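Local coordinates for putative sulfatase yidJ (Bacteroides fragilis, PDB 2QZU), which probably hydrolyses sulfate esters, with the help of a bound metal ion, as a member of the sulfatase family, at residues K326-Y330 with P400-V404; H409-R414 with D474-Y479. All blocks are in the same frame, centred on the assembly; numbering follows the deposited sequence.

Contact 1: K326-Y330 with P400-V404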
ATOM      1  N   LYS A 326     -13.409   9.506   6.369  1.00  9.97           N
ATOM      2  CA  LYS A 326     -14.454  10.518   6.460  1.00  9.48           C
ATOM      3  C   LYS A 326     -15.740   9.780   6.938  1.00  8.31           C
ATOM      4  O   LYS A 326     -15.689   8.881   7.789  1.00 10.30           O
ATOM      5  CB  LYS A 326     -14.736  11.256   5.172  1.00 11.42           C
ATOM      6  CG  LYS A 326     -15.327  10.409   4.078  1.00 20.27           C
ATOM      7  CD  LYS A 326     -14.684   9.045   4.005  1.00 19.81           C
ATOM      8  CE  LYS A 326     -13.405   9.074   3.204  1.00 10.00           C
ATOM      9  NZ  LYS A 326     -13.430   8.061   2.105  1.00 16.07           N
ATOM     10  N   ASP A 327     -16.882  10.159   6.374  1.00  8.50           N
ATOM     11  CA  ASP A 327     -18.171   9.579   6.731  1.00  9.58           C
ATOM     12  C   ASP A 327     -18.546  10.011   8.162  1.00  8.58           C
ATOM     13  O   ASP A 327     -19.016   9.201   8.960  1.00 10.04           O
ATOM     14  CB  ASP A 327     -18.128   8.046   6.659  1.00 10.76           C
ATOM     15  CG  ASP A 327     -19.533   7.439   6.559  1.00 18.75           C
ATOM     16  OD1 ASP A 327     -20.501   8.201   6.643  1.00 16.74           O
ATOM     17  OD2 ASP A 327     -19.676   6.212   6.390  1.00 18.34           O
ATOM     18  N   ILE A 328     -18.346  11.292   8.461  1.00  8.84           N
ATOM     19  CA  ILE A 328     -18.646  11.825   9.784  1.00  8.00           C
ATOM     20  C   ILE A 328     -18.951  13.321   9.719  1.00  6.85           C
ATOM     21  O   ILE A 328     -18.572  14.002   8.766  1.00  8.50           O
ATOM     22  CB  ILE A 328     -17.465  11.554  10.747  1.00  9.96           C
ATOM     23  CG1 ILE A 328     -17.871  11.883  12.181  1.00  9.01           C
ATOM     24  CG2 ILE A 328     -16.250  12.365  10.327  1.00  7.95           C
ATOM     25  CD1 ILE A 328     -18.891  10.927  12.763  1.00 20.12           C
ATOM     26  N   PHE A 329     -19.623  13.829  10.742  1.00  6.59           N
ATOM     27  CA  PHE A 329     -20.042  15.224  10.779  1.00  7.45           C
ATOM     28  C   PHE A 329     -18.992  16.304  11.019  1.00  5.81           C
ATOM     29  O   PHE A 329     -19.291  17.489  10.869  1.00  8.51           O
ATOM     30  CB  PHE A 329     -21.165  15.380  11.802  1.00  8.94           C
ATOM     31  CG  PHE A 329     -20.895  14.678  13.095  1.00  8.89           C
ATOM     32  CD1 PHE A 329     -21.579  13.510  13.420  1.00 10.73           C
ATOM     33  CD2 PHE A 329     -19.918  15.152  13.965  1.00 10.66           C
ATOM     34  CE1 PHE A 329     -21.293  12.824  14.600  1.00 19.32           C
ATOM     35  CE2 PHE A 329     -19.623  14.475  15.145  1.00  8.59           C
ATOM     36  CZ  PHE A 329     -20.311  13.308  15.462  1.00 12.81           C
ATOM     37  N   TYR A 330     -17.778  15.917  11.391  1.00  8.81           N
ATOM     38  CA  TYR A 330     -16.726  16.901  11.637  1.00  4.68           C
ATOM     39  C   TYR A 330     -16.429  17.758  10.405  1.00  3.70           C
ATOM     40  O   TYR A 330     -16.506  17.283   9.267  1.00  7.71           O
ATOM     41  CB  TYR A 330     -15.448  16.200  12.108  1.00  5.39           C
ATOM     42  CG  TYR A 330     -15.558  15.621  13.503  1.00  5.71           C
ATOM     43  CD1 TYR A 330     -15.830  16.448  14.598  1.00  8.08           C
ATOM     44  CD2 TYR A 330     -15.385  14.258  13.732  1.00 11.65           C
ATOM     45  CE1 TYR A 330     -15.927  15.928  15.890  1.00 15.35           C
ATOM     46  CE2 TYR A 330     -15.477  13.725  15.020  1.00  6.87           C
ATOM     47  CZ  TYR A 330     -15.750  14.569  16.094  1.00 12.02           C
ATOM     48  OH  TYR A 330     -15.853  14.053  17.368  1.00 12.85           O
ATOM     49  N   PRO A 400     -28.372  19.620   5.921  1.00  6.14           N
ATOM     50  CA  PRO A 400     -28.471  18.381   6.696  1.00  4.65           C
ATOM     51  C   PRO A 400     -27.170  17.578   6.732  1.00  7.74           C
ATOM     52  O   PRO A 400     -26.223  17.870   5.997  1.00  5.89           O
ATOM     53  CB  PRO A 400     -29.570  17.621   5.966  1.00  4.20           C
ATOM     54  CG  PRO A 400     -29.306  17.993   4.530  1.00  3.86           C
ATOM     55  CD  PRO A 400     -29.059  19.483   4.619  1.00  6.94           C
ATOM     56  N   TYR A 401     -27.132  16.583   7.614  1.00  7.32           N
ATOM     57  CA  TYR A 401     -25.997  15.669   7.732  1.00  5.88           C
ATOM     58  C   TYR A 401     -26.585  14.264   7.735  1.00  4.26           C
ATOM     59  O   TYR A 401     -27.628  14.030   8.349  1.00  6.74           O
ATOM     60  CB  TYR A 401     -25.212  15.868   9.029  1.00  7.57           C
ATOM     61  CG  TYR A 401     -24.257  14.718   9.283  1.00  7.30           C
ATOM     62  CD1 TYR A 401     -23.145  14.517   8.463  1.00  5.40           C
ATOM     63  CD2 TYR A 401     -24.513  13.781  10.281  1.00  5.36           C
ATOM     64  CE1 TYR A 401     -22.316  13.407   8.628  1.00 10.87           C
ATOM     65  CE2 TYR A 401     -23.691  12.665  10.453  1.00  8.76           C
ATOM     66  CZ  TYR A 401     -22.598  12.486   9.623  1.00  4.97           C
ATOM     67  OH  TYR A 401     -21.788  11.378   9.776  1.00  8.63           O
ATOM     68  N   TYR A 402     -25.914  13.326   7.077  1.00  4.19           N
ATOM     69  CA  TYR A 402     -26.413  11.957   7.005  1.00  3.35           C
ATOM     70  C   TYR A 402     -25.398  10.840   7.179  1.00  8.03           C
ATOM     71  O   TYR A 402     -24.232  10.963   6.812  1.00  7.87           O
ATOM     72  CB  TYR A 402     -27.048  11.685   5.631  1.00  4.26           C
ATOM     73  CG  TYR A 402     -28.286  12.462   5.306  1.00  3.11           C
ATOM     74  CD1 TYR A 402     -29.546  11.991   5.681  1.00  5.83           C
ATOM     75  CD2 TYR A 402     -28.205  13.675   4.625  1.00  3.40           C
ATOM     76  CE1 TYR A 402     -30.692  12.712   5.385  1.00  9.28           C
ATOM     77  CE2 TYR A 402     -29.346  14.405   4.326  1.00  5.81           C
ATOM     78  CZ  TYR A 402     -30.585  13.917   4.711  1.00 11.29           C
ATOM     79  OH  TYR A 402     -31.717  14.646   4.445  1.00  6.48           O
ATOM     80  N   PHE A 403     -25.897   9.745   7.739  1.00  9.15           N
ATOM     81  CA  PHE A 403     -25.186   8.486   7.841  1.00  5.43           C
ATOM     82  C   PHE A 403     -26.330   7.492   7.903  1.00  7.28           C
ATOM     83  O   PHE A 403     -27.134   7.518   8.835  1.00  6.90           O
ATOM     84  CB  PHE A 403     -24.327   8.276   9.083  1.00  9.70           C
ATOM     85  CG  PHE A 403     -23.775   6.878   9.145  1.00  8.67           C
ATOM     86  CD1 PHE A 403     -22.861   6.448   8.182  1.00 11.30           C
ATOM     87  CD2 PHE A 403     -24.280   5.947  10.049  1.00  7.04           C
ATOM     88  CE1 PHE A 403     -22.470   5.111   8.109  1.00 14.47           C
ATOM     89  CE2 PHE A 403     -23.896   4.609   9.984  1.00 14.08           C
ATOM     90  CZ  PHE A 403     -22.989   4.188   9.010  1.00 14.52           C
ATOM     91  N   VAL A 404     -26.419   6.644   6.886  1.00  8.16           N
ATOM     92  CA  VAL A 404     -27.474   5.644   6.816  1.00  6.88           C
ATOM     93  C   VAL A 404     -26.849   4.257   6.785  1.00  7.18           C
ATOM     94  O   VAL A 404     -25.978   3.985   5.957  1.00  9.55           O
ATOM     95  CB  VAL A 404     -28.330   5.821   5.532  1.00  6.59           C
ATOM     96  CG1 VAL A 404     -29.452   4.778   5.502  1.00  8.80           C
ATOM     97  CG2 VAL A 404     -28.903   7.222   5.475  1.00  7.60           C
TER
HETATM   98  O   HOH W   1     -21.597  10.539   7.130  1.00  6.66           O
HETATM   99  O   HOH W   2     -21.020   8.709  10.918  1.00 24.18           O
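Phe329 sets its CB squarely over the face of the Tyr401 ring, 3.7 Å from the ring centroid. This is a CH-pi contact, 3° off the ring normal. The backbone places that CB. With CG between the backbone N and the carbonyl carbon (chi1 45°), the Phe329 ring swings its edge to the same tyrosine. The pair is offset edge-to-face, with planes at 79° and Phe329 CD1 3.7 Å from Tyr401 CE2. Ile328 CD1 lies over the rim of one face of the Phe329 ring. The phenol OH of Tyr401 ends beside the Ile328 backbone, but no direct hydrogen bond crosses the contact. Two waters do that work. Water 1 accepts from Tyr401 OH at 2.8 Å and donates to Asp327 OD1 and to Tyr402 O. Water 2 donates to Asp327 O and to Tyr401 OH. Asp327 also brings OD1 to the ring edge of Phe403, 3.3 Å from CD1. The contact seats the loop before helix 331-334 on edge strand 399-404 of the four-stranded antiparallel sheet. The tyrosine hydroxyl, donor to one water and acceptor from the other, thus relays the loop's polar groups to the strand, while carbon contacts hold its ring.

Contact 2: H409-R414 with D474-Y479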
ATOM      1  N   HIS A 409     -32.011   0.931   7.783  1.00 11.36           N
ATOM      2  CA  HIS A 409     -32.222   2.374   7.814  1.00 13.06           C
ATOM      3  C   HIS A 409     -32.646   2.936   9.169  1.00  9.68           C
ATOM      4  O   HIS A 409     -32.590   4.145   9.377  1.00 11.13           O
ATOM      5  CB  HIS A 409     -33.239   2.784   6.741  1.00 13.07           C
ATOM      6  CG  HIS A 409     -32.766   2.559   5.336  1.00 11.29           C
ATOM      7  ND1 HIS A 409     -33.514   2.908   4.234  1.00 13.05           N
ATOM      8  CD2 HIS A 409     -31.624   2.009   4.855  1.00  8.19           C
ATOM      9  CE1 HIS A 409     -32.858   2.582   3.133  1.00  8.48           C
ATOM     10  NE2 HIS A 409     -31.708   2.034   3.484  1.00  9.54           N
ATOM     11  N   ALA A 410     -33.066   2.073  10.095  1.00  9.56           N
ATOM     12  CA  ALA A 410     -33.481   2.537  11.415  1.00 11.85           C
ATOM     13  C   ALA A 410     -32.278   2.853  12.297  1.00  8.37           C
ATOM     14  O   ALA A 410     -32.429   3.259  13.451  1.00  9.19           O
ATOM     15  CB  ALA A 410     -34.365   1.487  12.095  1.00 12.22           C
ATOM     16  N   THR A 411     -31.082   2.660  11.753  1.00  6.54           N
ATOM     17  CA  THR A 411     -29.852   2.933  12.491  1.00  7.00           C
ATOM     18  C   THR A 411     -29.020   3.937  11.713  1.00  8.53           C
ATOM     19  O   THR A 411     -28.893   3.830  10.497  1.00  8.61           O
ATOM     20  CB  THR A 411     -29.025   1.645  12.702  1.00 10.64           C
ATOM     21  OG1 THR A 411     -29.751   0.753  13.556  1.00 12.85           O
ATOM     22  CG2 THR A 411     -27.677   1.964  13.348  1.00 14.07           C
ATOM     23  N   GLY A 412     -28.462   4.916  12.417  1.00  6.45           N
ATOM     24  CA  GLY A 412     -27.648   5.910  11.749  1.00  5.60           C
ATOM     25  C   GLY A 412     -27.719   7.284  12.386  1.00  7.08           C
ATOM     26  O   GLY A 412     -28.196   7.442  13.510  1.00  6.00           O
ATOM     27  N   TYR A 413     -27.233   8.278  11.652  1.00  7.50           N
ATOM     28  CA  TYR A 413     -27.217   9.661  12.108  1.00  6.13           C
ATOM     29  C   TYR A 413     -28.033  10.565  11.205  1.00  2.70           C
ATOM     30  O   TYR A 413     -28.131  10.332  10.002  1.00  6.87           O
ATOM     31  CB  TYR A 413     -25.798  10.235  12.065  1.00  5.51           C
ATOM     32  CG  TYR A 413     -24.833   9.787  13.128  1.00 12.59           C
ATOM     33  CD1 TYR A 413     -24.856  10.353  14.404  1.00 11.12           C
ATOM     34  CD2 TYR A 413     -23.846   8.847  12.839  1.00  9.98           C
ATOM     35  CE1 TYR A 413     -23.907   9.996  15.364  1.00  9.75           C
ATOM     36  CE2 TYR A 413     -22.900   8.481  13.789  1.00 17.47           C
ATOM     37  CZ  TYR A 413     -22.935   9.060  15.048  1.00 15.81           C
ATOM     38  OH  TYR A 413     -21.996   8.696  15.989  1.00 14.64           O
ATOM     39  N   ARG A 414     -28.593  11.611  11.797  1.00  5.58           N
ATOM     40  CA  ARG A 414     -29.287  12.651  11.044  1.00  5.33           C
ATOM     41  C   ARG A 414     -28.889  13.919  11.784  1.00  9.49           C
ATOM     42  O   ARG A 414     -28.823  13.933  13.015  1.00  8.85           O
ATOM     43  CB  ARG A 414     -30.808  12.479  11.054  1.00  2.17           C
ATOM     44  CG  ARG A 414     -31.292  11.279  10.264  1.00  2.50           C
ATOM     45  CD  ARG A 414     -30.973  11.372   8.768  1.00  5.27           C
ATOM     46  NE  ARG A 414     -31.643  10.291   8.049  1.00  5.84           N
ATOM     47  CZ  ARG A 414     -31.292   9.010   8.119  1.00  8.60           C
ATOM     48  NH1 ARG A 414     -30.261   8.638   8.867  1.00  6.33           N
ATOM     49  NH2 ARG A 414     -32.004   8.092   7.477  1.00  6.32           N
ATOM     50  N   ASP A 474     -38.295  11.105   4.966  1.00 10.88           N
ATOM     51  CA  ASP A 474     -37.280  10.241   5.561  1.00 10.19           C
ATOM     52  C   ASP A 474     -37.884   9.599   6.810  1.00 10.86           C
ATOM     53  O   ASP A 474     -38.211  10.294   7.772  1.00  7.98           O
ATOM     54  CB  ASP A 474     -36.060  11.097   5.924  1.00  9.98           C
ATOM     55  CG  ASP A 474     -34.845  10.273   6.311  1.00  9.37           C
ATOM     56  OD1 ASP A 474     -33.724  10.825   6.241  1.00  8.35           O
ATOM     57  OD2 ASP A 474     -34.998   9.096   6.690  1.00  8.44           O
ATOM     58  N   PRO A 475     -38.058   8.265   6.804  1.00 15.29           N
ATOM     59  CA  PRO A 475     -38.632   7.542   7.947  1.00 12.73           C
ATOM     60  C   PRO A 475     -37.980   7.824   9.306  1.00 13.49           C
ATOM     61  O   PRO A 475     -38.602   7.619  10.348  1.00  9.83           O
ATOM     62  CB  PRO A 475     -38.486   6.079   7.536  1.00 14.65           C
ATOM     63  CG  PRO A 475     -38.662   6.140   6.050  1.00 16.53           C
ATOM     64  CD  PRO A 475     -37.813   7.344   5.677  1.00 12.56           C
ATOM     65  N   PHE A 476     -36.734   8.292   9.292  1.00  9.74           N
ATOM     66  CA  PHE A 476     -35.996   8.598  10.521  1.00  9.17           C
ATOM     67  C   PHE A 476     -36.733   9.672  11.341  1.00  9.82           C
ATOM     68  O   PHE A 476     -36.573   9.764  12.563  1.00 10.06           O
ATOM     69  CB  PHE A 476     -34.575   9.064  10.144  1.00  9.37           C
ATOM     70  CG  PHE A 476     -33.578   9.010  11.272  1.00  5.13           C
ATOM     71  CD1 PHE A 476     -33.603   9.952  12.299  1.00  6.98           C
ATOM     72  CD2 PHE A 476     -32.570   8.047  11.270  1.00  8.99           C
ATOM     73  CE1 PHE A 476     -32.631   9.941  13.299  1.00  5.77           C
ATOM     74  CE2 PHE A 476     -31.595   8.027  12.265  1.00  4.62           C
ATOM     75  CZ  PHE A 476     -31.623   8.974  13.278  1.00  4.84           C
ATOM     76  N   ALA A 477     -37.554  10.472  10.668  1.00  8.64           N
ATOM     77  CA  ALA A 477     -38.316  11.526  11.335  1.00  9.78           C
ATOM     78  C   ALA A 477     -39.160  10.985  12.487  1.00  9.31           C
ATOM     79  O   ALA A 477     -39.337  11.652  13.504  1.00 12.14           O
ATOM     80  CB  ALA A 477     -39.218  12.230  10.328  1.00  8.56           C
ATOM     81  N   GLN A 478     -39.683   9.775  12.321  1.00  7.76           N
ATOM     82  CA  GLN A 478     -40.529   9.153  13.338  1.00 12.00           C
ATOM     83  C   GLN A 478     -39.820   8.798  14.646  1.00 12.68           C
ATOM     84  O   GLN A 478     -40.476   8.548  15.658  1.00 14.08           O
ATOM     85  CB  GLN A 478     -41.187   7.897  12.763  1.00 10.01           C
ATOM     86  CG  GLN A 478     -42.217   8.192  11.685  1.00 12.16           C
ATOM     87  CD  GLN A 478     -43.476   8.809  12.252  1.00 16.01           C
ATOM     88  OE1 GLN A 478     -44.206   8.168  13.011  1.00 28.09           O
ATOM     89  NE2 GLN A 478     -43.737  10.059  11.899  1.00 22.79           N
ATOM     90  N   TYR A 479     -38.488   8.789  14.631  1.00 10.97           N
ATOM     91  CA  TYR A 479     -37.728   8.440  15.828  1.00 13.00           C
ATOM     92  C   TYR A 479     -37.566   9.608  16.796  1.00 12.12           C
ATOM     93  O   TYR A 479     -37.307   9.408  17.981  1.00 12.17           O
ATOM     94  CB  TYR A 479     -36.339   7.899  15.462  1.00 10.80           C
ATOM     95  CG  TYR A 479     -36.309   6.891  14.334  1.00  9.55           C
ATOM     96  CD1 TYR A 479     -37.399   6.061  14.063  1.00  8.92           C
ATOM     97  CD2 TYR A 479     -35.175   6.766  13.532  1.00  8.51           C
ATOM     98  CE1 TYR A 479     -37.356   5.133  13.013  1.00 12.41           C
ATOM     99  CE2 TYR A 479     -35.120   5.847  12.489  1.00 14.21           C
ATOM    100  CZ  TYR A 479     -36.212   5.038  12.230  1.00 13.65           C
ATOM    101  OH  TYR A 479     -36.166   4.170  11.159  1.00 11.56           O
TER
HETATM  102  O   HOH W   3     -34.982   5.587   9.179  1.00 14.77           O
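Arg414 lays its side chain over one face of Phe476 and grips Asp474 with its far end. The contact joins strand 412-417, an inner strand of the four-stranded antiparallel sheet, to the 3-10 turn 475-479 that follows helix 455-471. An Asx turn leads into that turn: Asp474 OD2 accepts from the backbone N of Phe476. Arg414 CG stands over the centre of the Phe476 ring, 3.3 Å from its centroid, in a close CH-pi contact. The chain bends at chi2 (-63°), and this brings the guanidinium past the rim of the ring at CD2. The two planes are 32° apart, and Phe476 CD2 lies over one guanidinium face. The salt bridge is side-on. NE points at Asp474 OD1 at 2.8 Å, almost straight and close to the guanidinium plane. NH2 reaches the syn lone pair of OD2 in a longer bond of 3.3 Å. NH1 turns back to its own strand and donates to Tyr413 O from above the carbonyl plane. All three nitrogens are therefore used, which fixes the rotation of the group. OD2 serves both NH2 and the Phe476 N, so one oxygen ties the turn to the arginine. Leu469 of helix 455-471 packs against both Arg414 and Asp474. On the opposite face of the Phe476 ring Tyr479 CD2 sits over the centre, which places that ring between the arginine and the tyrosine. Gly412 O lies at the edge of the Phe476 ring. Farther along, Tyr479 reaches the turn before the strand, its OH 3.4 Å from Ala410 CB. Water 3 joins the two chain parts here, donating to His409 O at 2.8 Å and lying 2.7 Å from Tyr479 OH.

How the contacts relate
Both contacts use the same four-stranded antiparallel sheet, through its neighbouring strands 399-404 and 412-417. The centre of contact 1 is about 13 Å, and that of contact 2 about 24 Å, from the centre of the chain. Contact 1 joins this sheet to the loop before helix 331-334. Contact 2 ties it to the C-terminal turn. Both are partly buried. Their chemistry differs: contact 1 crosses by aromatic packing and water, whereas contact 2 has a direct salt bridge. They touch each other where Phe403 O probably accepts from Tyr413 N and where Tyr402 packs on Arg414. The second subunit approaches contact 1, but not contact 2.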